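Local coordinates for protection of telomeres protein 1 (Schizosaccharomyces pombe, PDB 7CUI), which binds single-stranded telomeric DNA, protects the 3' overhang of the telomere and regulates telomerase and telomere length, at residues 27-39 / 84-96. Sequence-based numbering, arbitrary orientation.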
loop_
_atom_site.group_PDB
_atom_site.type_symbol
_atom_site.label_atom_id
_atom_site.label_comp_id
_atom_site.label_asym_id
_atom_site.label_seq_id
_atom_site.Cartn_x
_atom_site.Cartn_y
_atom_site.Cartn_z
ATOM N N ALA A 27 -16.840 0.164 -9.311
ATOM C CA ALA A 27 -16.373 -1.134 -9.776
ATOM C C ALA A 27 -17.360 -2.236 -9.392
ATOM O O ALA A 27 -18.083 -2.119 -8.402
ATOM C CB ALA A 27 -14.995 -1.416 -9.226
ATOM N N SER A 28 -17.343 -3.322 -10.177
ATOM C CA SER A 28 -18.275 -4.432 -10.041
ATOM C C SER A 28 -17.655 -5.592 -9.261
ATOM O O SER A 28 -18.270 -6.652 -9.152
ATOM C CB SER A 28 -18.759 -4.887 -11.397
ATOM O OG SER A 28 -19.277 -3.797 -12.147
ATOM N N LEU A 29 -16.441 -5.396 -8.725
ATOM C CA LEU A 29 -15.775 -6.423 -7.932
ATOM C C LEU A 29 -16.511 -6.584 -6.606
ATOM O O LEU A 29 -16.975 -5.600 -6.035
ATOM C CB LEU A 29 -14.319 -6.031 -7.660
ATOM C CG LEU A 29 -13.539 -5.397 -8.810
ATOM C CD1 LEU A 29 -12.180 -4.918 -8.325
ATOM C CD2 LEU A 29 -13.391 -6.365 -9.977
ATOM N N LYS A 30 -16.583 -7.826 -6.112
ATOM C CA LYS A 30 -17.250 -8.111 -4.850
ATOM C C LYS A 30 -16.229 -8.441 -3.762
ATOM O O LYS A 30 -15.073 -8.744 -4.049
ATOM C CB LYS A 30 -18.311 -9.203 -5.015
ATOM C CG LYS A 30 -19.749 -8.708 -4.924
ATOM C CD LYS A 30 -20.784 -9.819 -4.881
ATOM C CE LYS A 30 -21.261 -10.257 -6.252
ATOM N NZ LYS A 30 -22.109 -9.231 -6.904
ATOM N N LEU A 31 -16.693 -8.384 -2.508
ATOM C CA LEU A 31 -15.856 -8.456 -1.321
ATOM C C LEU A 31 -15.457 -9.905 -1.032
ATOM O O LEU A 31 -16.320 -10.765 -0.856
ATOM C CB LEU A 31 -16.647 -7.840 -0.159
ATOM C CG LEU A 31 -15.970 -7.838 1.213
ATOM C CD1 LEU A 31 -14.677 -7.036 1.178
ATOM C CD2 LEU A 31 -16.906 -7.278 2.277
ATOM N N THR A 32 -14.137 -10.156 -0.995
ATOM C CA THR A 32 -13.564 -11.427 -0.562
ATOM C C THR A 32 -12.608 -11.181 0.607
ATOM O O THR A 32 -12.609 -10.093 1.178
ATOM C CB THR A 32 -12.907 -12.197 -1.718
ATOM O OG1 THR A 32 -11.808 -11.430 -2.210
ATOM C CG2 THR A 32 -13.860 -12.556 -2.840
ATOM N N THR A 33 -11.802 -12.191 0.970
ATOM C CA THR A 33 -10.902 -12.076 2.111
ATOM C C THR A 33 -9.466 -12.405 1.712
ATOM O O THR A 33 -9.227 -13.024 0.677
ATOM C CB THR A 33 -11.285 -13.011 3.266
ATOM O OG1 THR A 33 -11.057 -14.351 2.825
ATOM C CG2 THR A 33 -12.705 -12.828 3.757
ATOM N N ILE A 34 -8.524 -12.009 2.579
ATOM C CA ILE A 34 -7.103 -12.247 2.381
ATOM C C ILE A 34 -6.817 -13.742 2.520
ATOM O O ILE A 34 -5.897 -14.256 1.884
ATOM C CB ILE A 34 -6.255 -11.383 3.341
ATOM C CG1 ILE A 34 -6.421 -9.890 3.046
ATOM C CG2 ILE A 34 -4.789 -11.795 3.306
ATOM C CD1 ILE A 34 -5.840 -8.966 4.097
ATOM N N SER A 35 -7.621 -14.431 3.342
ATOM C CA SER A 35 -7.487 -15.868 3.512
ATOM C C SER A 35 -7.754 -16.571 2.184
ATOM O O SER A 35 -7.007 -17.469 1.807
ATOM C CB SER A 35 -8.381 -16.380 4.607
ATOM O OG SER A 35 -7.948 -17.658 5.051
ATOM N N THR A 36 -8.803 -16.125 1.478
ATOM C CA THR A 36 -9.217 -16.690 0.200
ATOM C C THR A 36 -8.135 -16.464 -0.855
ATOM O O THR A 36 -7.863 -17.350 -1.668
ATOM C CB THR A 36 -10.575 -16.122 -0.242
ATOM O OG1 THR A 36 -11.529 -16.423 0.776
ATOM C CG2 THR A 36 -11.065 -16.679 -1.560
ATOM N N ILE A 37 -7.519 -15.274 -0.824
ATOM C CA ILE A 37 -6.511 -14.879 -1.795
ATOM C C ILE A 37 -5.290 -15.791 -1.677
ATOM O O ILE A 37 -4.722 -16.184 -2.694
ATOM C CB ILE A 37 -6.156 -13.382 -1.642
ATOM C CG1 ILE A 37 -7.271 -12.480 -2.178
ATOM C CG2 ILE A 37 -4.810 -13.048 -2.277
ATOM C CD1 ILE A 37 -7.093 -11.018 -1.846
ATOM N N LEU A 38 -4.897 -16.123 -0.441
ATOM C CA LEU A 38 -3.682 -16.890 -0.200
ATOM C C LEU A 38 -3.978 -18.392 -0.189
ATOM O O LEU A 38 -3.119 -19.188 -0.565
ATOM C CB LEU A 38 -3.011 -16.432 1.103
ATOM C CG LEU A 38 -2.619 -14.952 1.199
ATOM C CD1 LEU A 38 -2.022 -14.627 2.561
ATOM C CD2 LEU A 38 -1.654 -14.545 0.095
ATOM N N HIS A 39 -5.189 -18.773 0.245
ATOM C CA HIS A 39 -5.605 -20.169 0.291
ATOM C C HIS A 39 -6.685 -20.421 -0.769
ATOM O O HIS A 39 -6.324 -20.929 -1.852
ATOM C CB HIS A 39 -6.104 -20.561 1.694
ATOM C CG HIS A 39 -5.164 -20.235 2.806
ATOM N ND1 HIS A 39 -4.083 -21.036 3.121
ATOM C CD2 HIS A 39 -5.142 -19.208 3.686
ATOM C CE1 HIS A 39 -3.431 -20.513 4.142
ATOM N NE2 HIS A 39 -4.061 -19.391 4.506
ATOM N N LEU A 84 1.591 -0.821 2.274
ATOM C CA LEU A 84 0.808 -0.930 3.493
ATOM C C LEU A 84 0.577 -2.411 3.773
ATOM O O LEU A 84 0.082 -3.124 2.902
ATOM C CB LEU A 84 -0.539 -0.238 3.274
ATOM C CG LEU A 84 -0.497 1.219 2.822
ATOM C CD1 LEU A 84 -1.910 1.777 2.725
ATOM C CD2 LEU A 84 0.334 2.052 3.783
ATOM N N LEU A 85 0.941 -2.863 4.980
ATOM C CA LEU A 85 0.556 -4.195 5.414
ATOM C C LEU A 85 -0.871 -4.132 5.950
ATOM O O LEU A 85 -1.121 -3.505 6.976
ATOM C CB LEU A 85 1.526 -4.696 6.488
ATOM C CG LEU A 85 1.371 -6.169 6.869
ATOM C CD1 LEU A 85 1.668 -7.077 5.685
ATOM C CD2 LEU A 85 2.263 -6.526 8.047
ATOM N N VAL A 86 -1.804 -4.778 5.247
ATOM C CA VAL A 86 -3.210 -4.659 5.604
ATOM C C VAL A 86 -3.707 -5.967 6.224
ATOM O O VAL A 86 -3.135 -7.027 5.984
ATOM C CB VAL A 86 -4.074 -4.206 4.409
ATOM C CG1 VAL A 86 -3.672 -2.828 3.905
ATOM C CG2 VAL A 86 -4.079 -5.221 3.276
ATOM N N ARG A 87 -4.774 -5.872 7.031
ATOM C CA ARG A 87 -5.364 -7.017 7.709
ATOM C C ARG A 87 -6.881 -6.998 7.545
ATOM O O ARG A 87 -7.515 -5.946 7.615
ATOM C CB ARG A 87 -4.917 -7.077 9.175
ATOM C CG ARG A 87 -5.806 -7.907 10.090
ATOM C CD ARG A 87 -5.044 -8.640 11.181
ATOM N NE ARG A 87 -4.191 -7.778 11.995
ATOM C CZ ARG A 87 -3.183 -8.194 12.768
ATOM N NH1 ARG A 87 -2.882 -9.482 12.865
ATOM N NH2 ARG A 87 -2.478 -7.301 13.445
ATOM N N ASP A 88 -7.436 -8.199 7.361
ATOM C CA ASP A 88 -8.806 -8.471 6.959
ATOM C C ASP A 88 -9.519 -9.138 8.135
ATOM O O ASP A 88 -8.887 -9.475 9.135
ATOM C CB ASP A 88 -8.766 -9.393 5.736
ATOM C CG ASP A 88 -10.089 -9.676 5.054
ATOM O OD1 ASP A 88 -10.905 -10.397 5.654
ATOM O OD2 ASP A 88 -10.279 -9.199 3.913
ATOM N N VAL A 89 -10.835 -9.330 7.991
ATOM C CA VAL A 89 -11.679 -10.035 8.947
ATOM C C VAL A 89 -11.062 -11.382 9.334
ATOM O O VAL A 89 -11.274 -11.862 10.445
ATOM C CB VAL A 89 -13.110 -10.209 8.390
ATOM C CG1 VAL A 89 -14.020 -10.938 9.362
ATOM C CG2 VAL A 89 -13.726 -8.873 7.995
ATOM N N SER A 90 -10.290 -11.983 8.418
ATOM C CA SER A 90 -9.829 -13.354 8.576
ATOM C C SER A 90 -8.452 -13.450 9.242
ATOM O O SER A 90 -7.824 -14.503 9.181
ATOM C CB SER A 90 -9.861 -14.088 7.256
ATOM O OG SER A 90 -9.071 -13.426 6.277
ATOM N N ASN A 91 -7.990 -12.357 9.867
ATOM C CA ASN A 91 -6.794 -12.342 10.703
ATOM C C ASN A 91 -5.537 -12.731 9.925
ATOM O O ASN A 91 -4.615 -13.310 10.497
ATOM C CB ASN A 91 -6.945 -13.201 11.964
ATOM C CG ASN A 91 -7.381 -12.399 13.170
ATOM O OD1 ASN A 91 -8.259 -11.545 13.069
ATOM N ND2 ASN A 91 -6.766 -12.658 14.314
ATOM N N VAL A 92 -5.493 -12.396 8.630
ATOM C CA VAL A 92 -4.303 -12.638 7.823
ATOM C C VAL A 92 -3.922 -11.356 7.088
ATOM O O VAL A 92 -4.794 -10.593 6.674
ATOM C CB VAL A 92 -4.474 -13.826 6.856
ATOM C CG1 VAL A 92 -4.118 -15.144 7.526
ATOM C CG2 VAL A 92 -5.868 -13.886 6.252
ATOM N N THR A 93 -2.609 -11.147 6.923
ATOM C CA THR A 93 -2.095 -9.894 6.391
ATOM C C THR A 93 -1.709 -10.038 4.921
ATOM O O THR A 93 -1.484 -11.140 4.430
ATOM C CB THR A 93 -0.941 -9.343 7.241
ATOM O OG1 THR A 93 0.169 -10.238 7.199
ATOM C CG2 THR A 93 -1.329 -9.083 8.678
ATOM N N LEU A 94 -1.640 -8.894 4.232
ATOM C CA LEU A 94 -1.224 -8.816 2.844
ATOM C C LEU A 94 -0.449 -7.512 2.650
ATOM O O LEU A 94 -0.890 -6.464 3.123
ATOM C CB LEU A 94 -2.479 -8.868 1.963
ATOM C CG LEU A 94 -2.245 -9.102 0.471
ATOM C CD1 LEU A 94 -1.889 -10.557 0.197
ATOM C CD2 LEU A 94 -3.469 -8.698 -0.335
ATOM N N PRO A 95 0.745 -7.542 2.004
ATOM C CA PRO A 95 1.458 -6.321 1.636
ATOM C C PRO A 95 0.918 -5.778 0.316
ATOM O O PRO A 95 0.994 -6.438 -0.717
ATOM C CB PRO A 95 2.914 -6.790 1.515
ATOM C CG PRO A 95 2.808 -8.240 1.079
ATOM C CD PRO A 95 1.491 -8.755 1.626
ATOM N N VAL A 96 0.352 -4.573 0.384
ATOM C CA VAL A 96 -0.268 -3.907 -0.747
ATOM C C VAL A 96 0.611 -2.713 -1.127
ATOM O O VAL A 96 0.837 -1.807 -0.322
ATOM C CB VAL A 96 -1.708 -3.472 -0.400
ATOM C CG1 VAL A 96 -2.358 -2.675 -1.520
ATOM C CG2 VAL A 96 -2.584 -4.650 0.010
#
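I34 packs against the end of a beta-hairpin, on V86, D88, V92 and L94. I34 CD1 reaches D88 CB at 3.4 Å and also lies against the carbonyl oxygen of V92. I34 CG1 sits beside the backbone N (chi1 -65°), which leaves CG2 anti to that N and turned to V92 and L94. I34 CG2 meets V92 CG2 at 3.8 Å. The D88 side chain runs past I34 in the opposite direction. D88 OD1 comes 3.6 Å from T33 CB. S90 OG accepts a weak, bent bond from S35 N at 3.4 Å, with 141° at the hydrogen. Further along the helix, L38 CD2 meets L94 CD1 at 4.0 Å.

The contact seats short helix 34-38, N-capped by T33, on a hairpin of the curled sheet in this C-terminal part of the protein. The sheet is consistent with an OB fold. D88 opens the type I turn 88-91 and makes an Asx turn, in which D88 OD1 accepts from S90 N at 3.2 Å through its anti lone pair. With an alanine in place of D88, S90 N is likely to lose this acceptor and the turn carrying S90 OG to shift. I34 also touches L53 of strand 49-73, and W191 packs on L38 and L94.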